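Local coordinates for protein FMN-dependent NADH:quinone oxidoreductase 1 (Bacillus anthracis, PDB 3U7I) that probably reduces quinones with NADH through a bound FMN, giving resistance to quinone stress, and also cleaves the azo bond of aromatic azo compounds, at residues 25-28 with 29-32; 115-118 with 119-122; 162-165 with 166-169; 172-175 with 176-179; 198-201 with 202-205. All coordinates share one frame; numbering follows the deposited sequence.

How the contacts relate
All five contacts join residues three to six apart, within or at the ends of helices round the parallel sheet of a flavodoxin-like fold. Contacts 2 and 4 are buried; contacts 1, 3 and 5 are partly buried. Contact 1 on helix 22-37 and contact 5 on helix 195-214 touch through His29 and Tyr203, their centres about 10 Å apart, and combine regular helical bonds with aromatic and aliphatic packing. Contacts 3 and 4 open and close helix 165-177, the first with a lysine-to-carbonyl bond, the second with a Schellman motif. Contact 2, which ends helix 111-120, meets contact 4 through selenomethionines. Contacts 2, 3 and 4 all reach the second subunit.

Contact 1 (25-28 with 29-32); sequences KVFK and HFLE
Phe27 and Leu31, one turn apart on helix 22-37, lie side by side and point the same way. This helix is the crossover of the beta-alpha-beta unit made with strands 6-11 and 43-48 in the flavodoxin-like fold. The Phe27 and Leu31 side chains meet at the far end of the ring, where Phe27 CZ is 3.9 Å from Leu31 CD2; the methyl approaches the ring obliquely. Phe27 has its CG anti to the backbone N (chi1 160°), which swings the ring along the helix toward the following turn. Its backbone carbonyl serves the same neighbour, since Leu31 N donates to Phe27 O at 2.8 Å, with an N-H...O angle of 154°. Phe27 also packs on Val101 and Ile147 of the sheet, whereas Leu31 reaches Ile44 of strand 43-48.

His29 belongs to a different side of the helix. Its N donates to Lys25 O at 3.0 Å, and its CB lies 3.5 Å from Val26 O. The imidazole leads away from residues 25-28: it stacks on the ring of Tyr203 and gives NE2 a hydrogen bond with Glu207, so two residues of helix 195-214 fix its place. Phe30 continues the buried side, packing on Val99 and Leu145, and its ring comes only loosely near that of Phe27. Closer is its CB, which sits 3.3 Å from Phe27 O, the carbonyl oxygen that lies at the edge of the Phe30 ring.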
loop_
_atom_site.group_PDB
_atom_site.type_symbol
_atom_site.label_atom_id
_atom_site.label_comp_id
_atom_site.label_asym_id
_atom_site.label_seq_id
_atom_site.Cartn_x
_atom_site.Cartn_y
_atom_site.Cartn_z
ATOM N N LYS C 25 -10.903 13.535 14.100
ATOM C CA LYS C 25 -11.323 14.855 14.575
ATOM C C LYS C 25 -11.421 15.849 13.431
ATOM O O LYS C 25 -12.412 16.563 13.310
ATOM C CB LYS C 25 -10.363 15.415 15.635
ATOM C CG LYS C 25 -10.624 14.901 17.027
ATOM C CD LYS C 25 -9.754 15.579 18.070
ATOM C CE LYS C 25 -9.755 14.754 19.352
ATOM N NZ LYS C 25 -9.656 15.572 20.599
ATOM N N VAL C 26 -10.385 15.905 12.599
ATOM C CA VAL C 26 -10.365 16.841 11.475
ATOM C C VAL C 26 -11.483 16.540 10.466
ATOM O O VAL C 26 -12.134 17.453 9.955
ATOM C CB VAL C 26 -8.988 16.845 10.778
ATOM C CG1 VAL C 26 -8.987 17.791 9.582
ATOM C CG2 VAL C 26 -7.898 17.230 11.774
ATOM N N PHE C 27 -11.705 15.255 10.194
ATOM C CA PHE C 27 -12.799 14.824 9.324
ATOM C C PHE C 27 -14.176 15.221 9.868
ATOM O O PHE C 27 -15.042 15.687 9.122
ATOM C CB PHE C 27 -12.760 13.305 9.101
ATOM C CG PHE C 27 -14.072 12.743 8.629
ATOM C CD1 PHE C 27 -14.585 13.105 7.392
ATOM C CD2 PHE C 27 -14.804 11.878 9.431
ATOM C CE1 PHE C 27 -15.799 12.613 6.951
ATOM C CE2 PHE C 27 -16.023 11.374 8.994
ATOM C CZ PHE C 27 -16.521 11.749 7.751
ATOM N N LYS C 28 -14.387 15.010 11.164
ATOM C CA LYS C 28 -15.672 15.343 11.774
ATOM C C LYS C 28 -15.926 16.854 11.732
ATOM O O LYS C 28 -17.059 17.309 11.539
ATOM C CB LYS C 28 -15.743 14.800 13.202
ATOM C CG LYS C 28 -15.811 13.278 13.277
ATOM C CD LYS C 28 -15.181 12.767 14.579
ATOM C CE LYS C 28 -16.135 11.885 15.369
ATOM N NZ LYS C 28 -17.373 12.634 15.746
ATOM N N HIS C 29 -14.859 17.630 11.887
ATOM C CA HIS C 29 -14.948 19.076 11.737
ATOM C C HIS C 29 -15.317 19.422 10.292
ATOM O O HIS C 29 -16.200 20.252 10.058
ATOM C CB HIS C 29 -13.629 19.740 12.131
ATOM C CG HIS C 29 -13.722 21.229 12.284
ATOM N ND1 HIS C 29 -14.265 21.829 13.399
ATOM C CD2 HIS C 29 -13.341 22.235 11.461
ATOM C CE1 HIS C 29 -14.215 23.142 13.255
ATOM N NE2 HIS C 29 -13.666 23.414 12.084
ATOM N N PHE C 30 -14.644 18.779 9.333
ATOM C CA PHE C 30 -14.991 18.931 7.922
ATOM C C PHE C 30 -16.470 18.616 7.668
ATOM O O PHE C 30 -17.177 19.400 7.028
ATOM C CB PHE C 30 -14.112 18.055 7.011
ATOM C CG PHE C 30 -14.643 17.937 5.599
ATOM C CD1 PHE C 30 -14.422 18.946 4.669
ATOM C CD2 PHE C 30 -15.395 16.834 5.213
ATOM C CE1 PHE C 30 -14.927 18.845 3.374
ATOM C CE2 PHE C 30 -15.910 16.733 3.927
ATOM C CZ PHE C 30 -15.672 17.738 3.005
ATOM N N LEU C 31 -16.932 17.471 8.170
ATOM C CA LEU C 31 -18.276 16.999 7.852
ATOM C C LEU C 31 -19.361 17.929 8.388
ATOM O O LEU C 31 -20.365 18.185 7.715
ATOM C CB LEU C 31 -18.486 15.569 8.356
ATOM C CG LEU C 31 -19.753 14.867 7.850
ATOM C CD1 LEU C 31 -19.720 14.697 6.335
ATOM C CD2 LEU C 31 -19.939 13.521 8.539
ATOM N N GLU C 32 -19.152 18.436 9.599
ATOM C CA GLU C 32 -20.072 19.400 10.196
ATOM C C GLU C 32 -20.148 20.663 9.342
ATOM O O GLU C 32 -21.232 21.159 9.028
ATOM C CB GLU C 32 -19.618 19.744 11.613
ATOM C CG GLU C 32 -20.543 20.699 12.353
ATOM C CD GLU C 32 -20.053 21.028 13.758
ATOM O OE1 GLU C 32 -19.045 20.433 14.206
ATOM O OE2 GLU C 32 -20.683 21.886 14.414
#

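Contact 2 (115-118 with 119-122); sequences DYMD and NIMI
Asn119 and Asp115 are joined by the shortest direct bond between the two segments: Asn119 ND2 donates to Asp115 O at 2.7 Å. The acceptor is almost in the amide plane of Asn119, yet the nitrogen stands 44° out of the carbonyl plane. Asn119 ND2 also bonds to Pro55 O, so two carbonyls fix the amide. Among backbone bonds, Tyr116 O accepts from Ile120 N and Asn119 N, while Met117 O accepts from Met121 N (3.0 Å) and Ile120 N. One water donates to both Asp118 O and Met121 O, bridging the last turn.

Ile120 makes two of the apolar contacts. Its CG2 lies over one face of the Tyr116 ring, 4.0 Å from the centroid, a CH-pi contact. Its CD1 is 4.1 Å from Met117 SE. The third joins two selenomethionines: bends at chi2 and chi3 bring Met117 CE to 3.7 Å from Met121 SE.

The carboxylates find partners elsewhere: Asp115 OD1 bonds to Ser111 and Asp118 OD1 to Asn106, both of the second subunit, with salt bridges to Lys112 and Lys114 of the same chain. The paired i+3 and i+4 bonds, with Met121 leaving helical angles, are characteristic of a helix C-terminus, here that of helix 111-120 beside the dimer interface.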
loop_
_atom_site.group_PDB
_atom_site.type_symbol
_atom_site.label_atom_id
_atom_site.label_comp_id
_atom_site.label_asym_id
_atom_site.label_seq_id
_atom_site.Cartn_x
_atom_site.Cartn_y
_atom_site.Cartn_z
ATOM N N ASP C 115 -6.560 -2.526 -0.659
ATOM C CA ASP C 115 -7.657 -3.436 -0.991
ATOM C C ASP C 115 -8.811 -2.671 -1.634
ATOM O O ASP C 115 -9.442 -3.157 -2.579
ATOM C CB ASP C 115 -8.192 -4.153 0.246
ATOM C CG ASP C 115 -7.242 -5.194 0.769
ATOM O OD1 ASP C 115 -6.372 -5.648 0.001
ATOM O OD2 ASP C 115 -7.386 -5.572 1.948
ATOM N N TYR C 116 -9.098 -1.483 -1.106
ATOM C CA TYR C 116 -10.174 -0.669 -1.668
ATOM C C TYR C 116 -9.828 -0.245 -3.097
ATOM O O TYR C 116 -10.682 -0.295 -3.987
ATOM C CB TYR C 116 -10.472 0.553 -0.786
ATOM C CG TYR C 116 -11.657 1.368 -1.265
ATOM C CD1 TYR C 116 -12.964 0.968 -0.989
ATOM C CD2 TYR C 116 -11.468 2.533 -2.000
ATOM C CE1 TYR C 116 -14.058 1.724 -1.435
ATOM C CE2 TYR C 116 -12.554 3.290 -2.456
ATOM C CZ TYR C 116 -13.835 2.888 -2.169
ATOM O OH TYR C 116 -14.896 3.652 -2.624
HETATM N N MSE C 117 -8.582 0.161 -3.324
HETATM C CA MSE C 117 -8.160 0.515 -4.677
HETATM C C MSE C 117 -8.360 -0.687 -5.592
HETATM O O MSE C 117 -8.741 -0.530 -6.748
HETATM C CB MSE C 117 -6.693 0.976 -4.726
HETATM C CG MSE C 117 -6.369 2.222 -3.884
HETATM SE SE MSE C 117 -7.445 3.767 -4.356
HETATM C CE MSE C 117 -6.960 3.876 -6.254
ATOM N N ASP C 118 -8.118 -1.884 -5.065
ATOM C CA ASP C 118 -8.249 -3.113 -5.857
ATOM C C ASP C 118 -9.714 -3.426 -6.232
ATOM O O ASP C 118 -9.979 -4.181 -7.180
ATOM C CB ASP C 118 -7.593 -4.313 -5.147
ATOM C CG ASP C 118 -6.078 -4.198 -5.062
ATOM O OD1 ASP C 118 -5.473 -3.425 -5.852
ATOM O OD2 ASP C 118 -5.484 -4.885 -4.191
ATOM N N ASN C 119 -10.651 -2.847 -5.483
ATOM C CA ASN C 119 -12.090 -2.985 -5.748
ATOM C C ASN C 119 -12.617 -1.982 -6.781
ATOM O O ASN C 119 -13.558 -2.276 -7.521
ATOM C CB ASN C 119 -12.887 -2.818 -4.452
ATOM C CG ASN C 119 -12.928 -4.085 -3.616
ATOM O OD1 ASN C 119 -13.916 -4.818 -3.642
ATOM N ND2 ASN C 119 -11.859 -4.344 -2.859
ATOM N N ILE C 120 -12.006 -0.795 -6.827
ATOM C CA ILE C 120 -12.523 0.296 -7.654
ATOM C C ILE C 120 -11.740 0.557 -8.951
ATOM O O ILE C 120 -12.248 1.225 -9.855
ATOM C CB ILE C 120 -12.632 1.607 -6.849
ATOM C CG1 ILE C 120 -11.237 2.115 -6.479
ATOM C CG2 ILE C 120 -13.516 1.402 -5.605
ATOM C CD1 ILE C 120 -11.213 3.549 -6.052
HETATM N N MSE C 121 -10.512 0.051 -9.054
HETATM C CA MSE C 121 -9.783 0.164 -10.326
HETATM C C MSE C 121 -10.042 -1.063 -11.188
HETATM O O MSE C 121 -9.326 -2.072 -11.086
HETATM C CB MSE C 121 -8.284 0.377 -10.112
HETATM C CG MSE C 121 -7.949 1.749 -9.556
HETATM SE SE MSE C 121 -6.064 1.952 -9.302
HETATM C CE MSE C 121 -5.503 1.819 -11.171
ATOM N N ILE C 122 -11.079 -0.964 -12.026
ATOM C CA ILE C 122 -11.608 -2.094 -12.785
ATOM C C ILE C 122 -11.732 -1.715 -14.260
ATOM O O ILE C 122 -12.311 -0.677 -14.585
ATOM C CB ILE C 122 -13.001 -2.520 -12.239
ATOM C CG1 ILE C 122 -12.908 -2.891 -10.754
ATOM C CG2 ILE C 122 -13.591 -3.676 -13.033
ATOM C CD1 ILE C 122 -12.057 -4.090 -10.483
HETATM O O HOH W 1 -8.400 -4.168 -9.395
#

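Contact 3 (162-165 with 166-169); sequences DVEY and SHKY
Lys168 NZ is held twice, by Asp162 O at 2.9 Å and by a water to which it donates at 3.1 Å. The nitrogen approaches Asp162 O from the side of the carbonyl, at a C=O...N angle of 114°, and is tilted out of its plane. The water in turn donates to Asp162 OD1, linking the same two residues again. The carboxylate itself stays 4.6 Å from the amine, measured between Asp162 OD1 and Lys168 NZ, so the direct grip is on the backbone. Lys168 reaches this far because its chain is extended beyond CG; on the way CG passes 3.3 Å from Glu164 O and CD lies obliquely to the Tyr165 ring. The Tyr165 ring and Lys168 also pack on Tyr165 of the second subunit.

Glu164 crosses His167 obliquely, its carboxylate plane 40° from the imidazole. The nearest approach is Glu164 CD to His167 CB at 3.5 Å, a contact of the carboxyl carbon with the methylene. Both polar ends are held by other residues: Glu164 OE2 forms a salt bridge with Arg186 and a hydrogen bond with Gln148, and His167 ND1 bonds to Tyr182 OH.

The first helical bonds follow in order, Lys168 N to Glu164 O, nearly straight at 171°, and Tyr169 N to Tyr165 O. Glu164 stands at the N-cap position and is also the centre of an inverse gamma turn. Residues 162-165 thus form the turn from helix 159-162 into the N-terminus of helix 165-177, at the dimer interface of the flavodoxin-like fold.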
loop_
_atom_site.group_PDB
_atom_site.type_symbol
_atom_site.label_atom_id
_atom_site.label_comp_id
_atom_site.label_asym_id
_atom_site.label_seq_id
_atom_site.Cartn_x
_atom_site.Cartn_y
_atom_site.Cartn_z
ATOM N N ASP C 162 9.684 13.459 -0.366
ATOM C CA ASP C 162 9.990 12.495 -1.411
ATOM C C ASP C 162 9.409 11.101 -1.138
ATOM O O ASP C 162 9.090 10.372 -2.078
ATOM C CB ASP C 162 11.499 12.413 -1.635
ATOM C CG ASP C 162 12.089 13.735 -2.082
ATOM O OD1 ASP C 162 11.344 14.532 -2.694
ATOM O OD2 ASP C 162 13.290 13.981 -1.822
ATOM N N VAL C 163 9.251 10.738 0.137
ATOM C CA VAL C 163 8.741 9.406 0.501
ATOM C C VAL C 163 7.289 9.399 0.979
ATOM O O VAL C 163 6.825 8.424 1.574
ATOM C CB VAL C 163 9.645 8.696 1.547
ATOM C CG1 VAL C 163 11.042 8.542 0.996
ATOM C CG2 VAL C 163 9.664 9.453 2.870
ATOM N N GLU C 164 6.573 10.482 0.702
ATOM C CA GLU C 164 5.158 10.565 1.040
ATOM C C GLU C 164 4.366 9.818 -0.022
ATOM O O GLU C 164 3.647 10.424 -0.823
ATOM C CB GLU C 164 4.697 12.029 1.131
ATOM C CG GLU C 164 3.335 12.200 1.798
ATOM C CD GLU C 164 2.775 13.597 1.635
ATOM O OE1 GLU C 164 3.321 14.364 0.807
ATOM O OE2 GLU C 164 1.792 13.927 2.337
ATOM N N TYR C 165 4.499 8.496 -0.032
ATOM C CA TYR C 165 3.897 7.693 -1.095
ATOM C C TYR C 165 2.396 7.518 -0.960
ATOM O O TYR C 165 1.719 7.246 -1.945
ATOM C CB TYR C 165 4.608 6.349 -1.252
ATOM C CG TYR C 165 5.998 6.525 -1.804
ATOM C CD1 TYR C 165 6.190 7.051 -3.080
ATOM C CD2 TYR C 165 7.121 6.196 -1.046
ATOM C CE1 TYR C 165 7.455 7.235 -3.593
ATOM C CE2 TYR C 165 8.395 6.378 -1.555
ATOM C CZ TYR C 165 8.551 6.890 -2.833
ATOM O OH TYR C 165 9.812 7.075 -3.347
ATOM N N SER C 166 1.874 7.680 0.251
ATOM C CA SER C 166 0.431 7.749 0.432
ATOM C C SER C 166 -0.162 8.784 -0.541
ATOM O O SER C 166 -0.950 8.441 -1.432
ATOM C CB SER C 166 0.089 8.122 1.881
ATOM O OG SER C 166 0.692 9.353 2.260
ATOM N N HIS C 167 0.250 10.046 -0.368
ATOM C CA HIS C 167 -0.188 11.162 -1.209
ATOM C C HIS C 167 0.168 10.980 -2.684
ATOM O O HIS C 167 -0.683 11.137 -3.555
ATOM C CB HIS C 167 0.389 12.486 -0.682
ATOM C CG HIS C 167 0.351 13.607 -1.674
ATOM N ND1 HIS C 167 -0.826 14.159 -2.134
ATOM C CD2 HIS C 167 1.346 14.280 -2.300
ATOM C CE1 HIS C 167 -0.557 15.124 -2.994
ATOM N NE2 HIS C 167 0.757 15.217 -3.113
ATOM N N LYS C 168 1.424 10.654 -2.963
ATOM C CA LYS C 168 1.874 10.483 -4.343
ATOM C C LYS C 168 1.016 9.455 -5.079
ATOM O O LYS C 168 0.542 9.702 -6.193
ATOM C CB LYS C 168 3.359 10.096 -4.380
ATOM C CG LYS C 168 4.267 11.245 -3.983
ATOM C CD LYS C 168 5.735 10.870 -4.083
ATOM C CE LYS C 168 6.615 12.117 -4.015
ATOM N NZ LYS C 168 8.022 11.779 -4.369
ATOM N N TYR C 169 0.796 8.314 -4.439
ATOM C CA TYR C 169 0.003 7.253 -5.037
ATOM C C TYR C 169 -1.446 7.682 -5.239
ATOM O O TYR C 169 -1.980 7.568 -6.345
ATOM C CB TYR C 169 0.069 6.000 -4.176
ATOM C CG TYR C 169 -0.777 4.860 -4.673
ATOM C CD1 TYR C 169 -0.369 4.091 -5.754
ATOM C CD2 TYR C 169 -1.980 4.545 -4.060
ATOM C CE1 TYR C 169 -1.133 3.039 -6.210
ATOM C CE2 TYR C 169 -2.756 3.495 -4.509
ATOM C CZ TYR C 169 -2.332 2.740 -5.584
ATOM O OH TYR C 169 -3.095 1.677 -6.033
HETATM O O HOH W 2 9.268 14.601 -4.560
#

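Contact 4 (172-175 with 176-179); sequences AMFN and FLGI
Phe174 and Ile179 close helix 165-177 in a Schellman motif. Ile179 N donates to Phe174 O at 2.7 Å, with an N-H...O angle of 138°, and Gly178 N makes a weak bond to Asn175 O at 3.0 Å. Gly178 is the C-prime residue; its positive phi of 118°, which glycine adopts readily, turns the chain back. A second weak bond, from Gly178 N to Phe174 O, gives that oxygen two donors and Gly178 N two acceptors.

Upstream the pattern is still regular: Phe176 N reaches Ala172 O, and Leu177 N reaches Met173 O at 2.9 Å. The Leu177 backbone is also hydrogen-bonded to that of Leu138, outside the helix. Asn175 looks outward, where its ND2 is hydrogen-bonded to a PEG molecule, probably from the crystallisation liquor. A weaker polar contact runs from Asn175 CA to Ile179 O at 3.4 Å, a CA-H...O approach where the chain folds back.

The turn also brings apolar groups together. Phe174 and Ile179 point the same way, into Met144 of the sheet and Phe92 of helix 76-94. Leu177 CD1 approaches the Phe174 ring more loosely and obliquely. On another side, the ring of Phe176 meets Trp159 of the second subunit. The Ile179 chain is extended at chi2 (164°), which carries its end methyl to the edge of the Phe174 ring, Ile179 CD1 lying 3.6 Å from Phe174 CD1.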
loop_
_atom_site.group_PDB
_atom_site.type_symbol
_atom_site.label_atom_id
_atom_site.label_comp_id
_atom_site.label_asym_id
_atom_site.label_seq_id
_atom_site.Cartn_x
_atom_site.Cartn_y
_atom_site.Cartn_z
ATOM N N ALA C 172 -1.901 10.323 -7.998
ATOM C CA ALA C 172 -1.589 9.679 -9.279
ATOM C C ALA C 172 -2.730 8.802 -9.788
ATOM O O ALA C 172 -3.162 8.945 -10.945
ATOM C CB ALA C 172 -0.290 8.857 -9.171
HETATM N N MSE C 173 -3.207 7.896 -8.928
HETATM C CA MSE C 173 -4.254 6.953 -9.309
HETATM C C MSE C 173 -5.528 7.700 -9.669
HETATM O O MSE C 173 -6.160 7.425 -10.694
HETATM C CB MSE C 173 -4.536 5.959 -8.189
HETATM C CG MSE C 173 -3.374 5.007 -7.919
HETATM SE SE MSE C 173 -2.795 3.995 -9.487
HETATM C CE MSE C 173 -1.219 5.018 -9.970
ATOM N N PHE C 174 -5.908 8.660 -8.834
ATOM C CA PHE C 174 -7.166 9.350 -9.098
ATOM C C PHE C 174 -7.087 10.230 -10.323
ATOM O O PHE C 174 -8.065 10.323 -11.065
ATOM C CB PHE C 174 -7.728 10.042 -7.853
ATOM C CG PHE C 174 -8.252 9.061 -6.844
ATOM C CD1 PHE C 174 -9.501 8.488 -7.006
ATOM C CD2 PHE C 174 -7.463 8.649 -5.778
ATOM C CE1 PHE C 174 -9.971 7.556 -6.099
ATOM C CE2 PHE C 174 -7.925 7.720 -4.867
ATOM C CZ PHE C 174 -9.177 7.169 -5.028
ATOM N N ASN C 175 -5.918 10.825 -10.566
ATOM C CA ASN C 175 -5.717 11.600 -11.792
ATOM C C ASN C 175 -5.820 10.692 -13.015
ATOM O O ASN C 175 -6.433 11.041 -14.035
ATOM C CB ASN C 175 -4.388 12.351 -11.792
ATOM C CG ASN C 175 -4.275 13.308 -12.971
ATOM O OD1 ASN C 175 -4.620 14.488 -12.865
ATOM N ND2 ASN C 175 -3.801 12.799 -14.104
ATOM N N PHE C 176 -5.224 9.512 -12.894
ATOM C CA PHE C 176 -5.359 8.493 -13.924
ATOM C C PHE C 176 -6.831 8.181 -14.231
ATOM O O PHE C 176 -7.235 8.163 -15.392
ATOM C CB PHE C 176 -4.607 7.225 -13.524
ATOM C CG PHE C 176 -4.891 6.057 -14.408
ATOM C CD1 PHE C 176 -4.578 6.107 -15.761
ATOM C CD2 PHE C 176 -5.466 4.905 -13.890
ATOM C CE1 PHE C 176 -4.839 5.025 -16.589
ATOM C CE2 PHE C 176 -5.730 3.819 -14.710
ATOM C CZ PHE C 176 -5.418 3.882 -16.063
ATOM N N LEU C 177 -7.626 7.931 -13.192
ATOM C CA LEU C 177 -9.040 7.618 -13.369
ATOM C C LEU C 177 -9.804 8.775 -14.010
ATOM O O LEU C 177 -10.868 8.572 -14.591
ATOM C CB LEU C 177 -9.690 7.228 -12.031
ATOM C CG LEU C 177 -9.194 5.917 -11.411
ATOM C CD1 LEU C 177 -10.038 5.499 -10.192
ATOM C CD2 LEU C 177 -9.153 4.803 -12.466
ATOM N N GLY C 178 -9.252 9.983 -13.903
ATOM C CA GLY C 178 -9.879 11.178 -14.449
ATOM C C GLY C 178 -10.230 12.218 -13.398
ATOM O O GLY C 178 -10.726 13.305 -13.711
ATOM N N ILE C 179 -9.982 11.880 -12.138
ATOM C CA ILE C 179 -10.302 12.781 -11.033
ATOM C C ILE C 179 -9.111 13.721 -10.812
ATOM O O ILE C 179 -8.106 13.362 -10.189
ATOM C CB ILE C 179 -10.715 11.988 -9.751
ATOM C CG1 ILE C 179 -11.850 11.002 -10.084
ATOM C CG2 ILE C 179 -11.098 12.936 -8.621
ATOM C CD1 ILE C 179 -12.085 9.935 -9.047
#

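Contact 5 (198-201 with 202-205); sequences VLQN and AYKE
Tyr203 lies back along Leu199 on helix 195-214, the helix that follows strand 181-187, an outermost strand of the parallel sheet in this flavodoxin-like fold. From its base, Tyr203 CB is 3.3 Å from Leu199 O. The next atom, CG, comes closer, 3.0 Å from the same oxygen, which sits over one face of the ring and is offset toward the rim; CD1 and CD2 both stay near that oxygen. This follows from the torsions: CG is anti to the carbonyl carbon (chi1 -71°), and chi2 of -15° lays the ring against the preceding turn. Leu199 O is meanwhile the acceptor of Tyr203 N at 2.8 Å, so one carbonyl faces both the amide and the ring.

Farther out, CD2 and CE2 form the edge approached by the Gln200 amide, whose NE2 is 3.9 Å from CD2 of Tyr203. The amide and ring planes stand 86° apart, nearly perpendicular. CE1 passes Leu199 CD2, and CZ is 3.9 Å from that same methyl.

The ring's other face is turned to helix 22-37, so it stands between its own helix and the neighbouring one. Ala202 packs on Val26 of the same neighbour and also meets Ala187 of strand 181-187; its N donates to Val198 O. At the far end of the tyrosine, the hydroxyl rests beside aliphatic carbon, with Tyr203 OH 3.6 Å from Leu199 CD2.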
loop_
_atom_site.group_PDB
_atom_site.type_symbol
_atom_site.label_atom_id
_atom_site.label_comp_id
_atom_site.label_asym_id
_atom_site.label_seq_id
_atom_site.Cartn_x
_atom_site.Cartn_y
_atom_site.Cartn_z
ATOM N N VAL C 198 -1.910 21.736 15.692
ATOM C CA VAL C 198 -2.228 20.824 14.595
ATOM C C VAL C 198 -3.721 20.872 14.286
ATOM O O VAL C 198 -4.121 21.132 13.149
ATOM C CB VAL C 198 -1.815 19.362 14.907
ATOM C CG1 VAL C 198 -2.163 18.446 13.748
ATOM C CG2 VAL C 198 -0.337 19.281 15.211
ATOM N N LEU C 199 -4.540 20.620 15.305
ATOM C CA LEU C 199 -5.988 20.564 15.133
ATOM C C LEU C 199 -6.542 21.851 14.539
ATOM O O LEU C 199 -7.326 21.810 13.594
ATOM C CB LEU C 199 -6.681 20.233 16.458
ATOM C CG LEU C 199 -6.639 18.755 16.865
ATOM C CD1 LEU C 199 -7.182 18.568 18.271
ATOM C CD2 LEU C 199 -7.418 17.894 15.877
ATOM N N GLN C 200 -6.123 22.992 15.087
ATOM C CA GLN C 200 -6.648 24.291 14.662
ATOM C C GLN C 200 -6.240 24.679 13.240
ATOM O O GLN C 200 -7.033 25.268 12.501
ATOM C CB GLN C 200 -6.264 25.391 15.658
ATOM C CG GLN C 200 -6.889 25.223 17.041
ATOM C CD GLN C 200 -8.415 25.170 17.001
ATOM O OE1 GLN C 200 -9.058 25.843 16.186
ATOM N NE2 GLN C 200 -9.001 24.361 17.883
ATOM N N ASN C 201 -5.010 24.354 12.856
ATOM C CA ASN C 201 -4.570 24.612 11.490
ATOM C C ASN C 201 -5.328 23.761 10.469
ATOM O O ASN C 201 -5.717 24.251 9.407
ATOM C CB ASN C 201 -3.063 24.407 11.359
ATOM C CG ASN C 201 -2.268 25.569 11.925
ATOM O OD1 ASN C 201 -2.632 26.733 11.735
ATOM N ND2 ASN C 201 -1.180 25.261 12.629
ATOM N N ALA C 202 -5.544 22.492 10.813
ATOM C CA ALA C 202 -6.271 21.549 9.966
ATOM C C ALA C 202 -7.750 21.910 9.894
ATOM O O ALA C 202 -8.356 21.853 8.826
ATOM C CB ALA C 202 -6.100 20.142 10.478
ATOM N N TYR C 203 -8.331 22.275 11.034
ATOM C CA TYR C 203 -9.714 22.732 11.058
ATOM C C TYR C 203 -9.936 23.862 10.054
ATOM O O TYR C 203 -10.928 23.863 9.325
ATOM C CB TYR C 203 -10.119 23.208 12.453
ATOM C CG TYR C 203 -10.277 22.108 13.485
ATOM C CD1 TYR C 203 -10.375 20.771 13.108
ATOM C CD2 TYR C 203 -10.338 22.412 14.842
ATOM C CE1 TYR C 203 -10.523 19.766 14.061
ATOM C CE2 TYR C 203 -10.484 21.421 15.797
ATOM C CZ TYR C 203 -10.576 20.104 15.404
ATOM O OH TYR C 203 -10.718 19.129 16.364
ATOM N N LYS C 204 -9.018 24.825 10.012
ATOM C CA LYS C 204 -9.181 25.972 9.124
ATOM C C LYS C 204 -9.149 25.565 7.657
ATOM O O LYS C 204 -9.975 26.015 6.858
ATOM C CB LYS C 204 -8.120 27.040 9.377
ATOM C CG LYS C 204 -8.405 28.345 8.634
ATOM C CD LYS C 204 -7.120 29.081 8.274
ATOM C CE LYS C 204 -7.383 30.214 7.288
ATOM N NZ LYS C 204 -6.117 30.722 6.669
ATOM N N GLU C 205 -8.190 24.716 7.305
ATOM C CA GLU C 205 -8.082 24.208 5.939
ATOM C C GLU C 205 -9.305 23.415 5.480
ATOM O O GLU C 205 -9.710 23.512 4.312
ATOM C CB GLU C 205 -6.850 23.321 5.795
ATOM C CG GLU C 205 -5.539 24.041 5.909
ATOM C CD GLU C 205 -4.405 23.191 5.382
ATOM O OE1 GLU C 205 -3.402 23.026 6.112
ATOM O OE2 GLU C 205 -4.524 22.685 4.240
#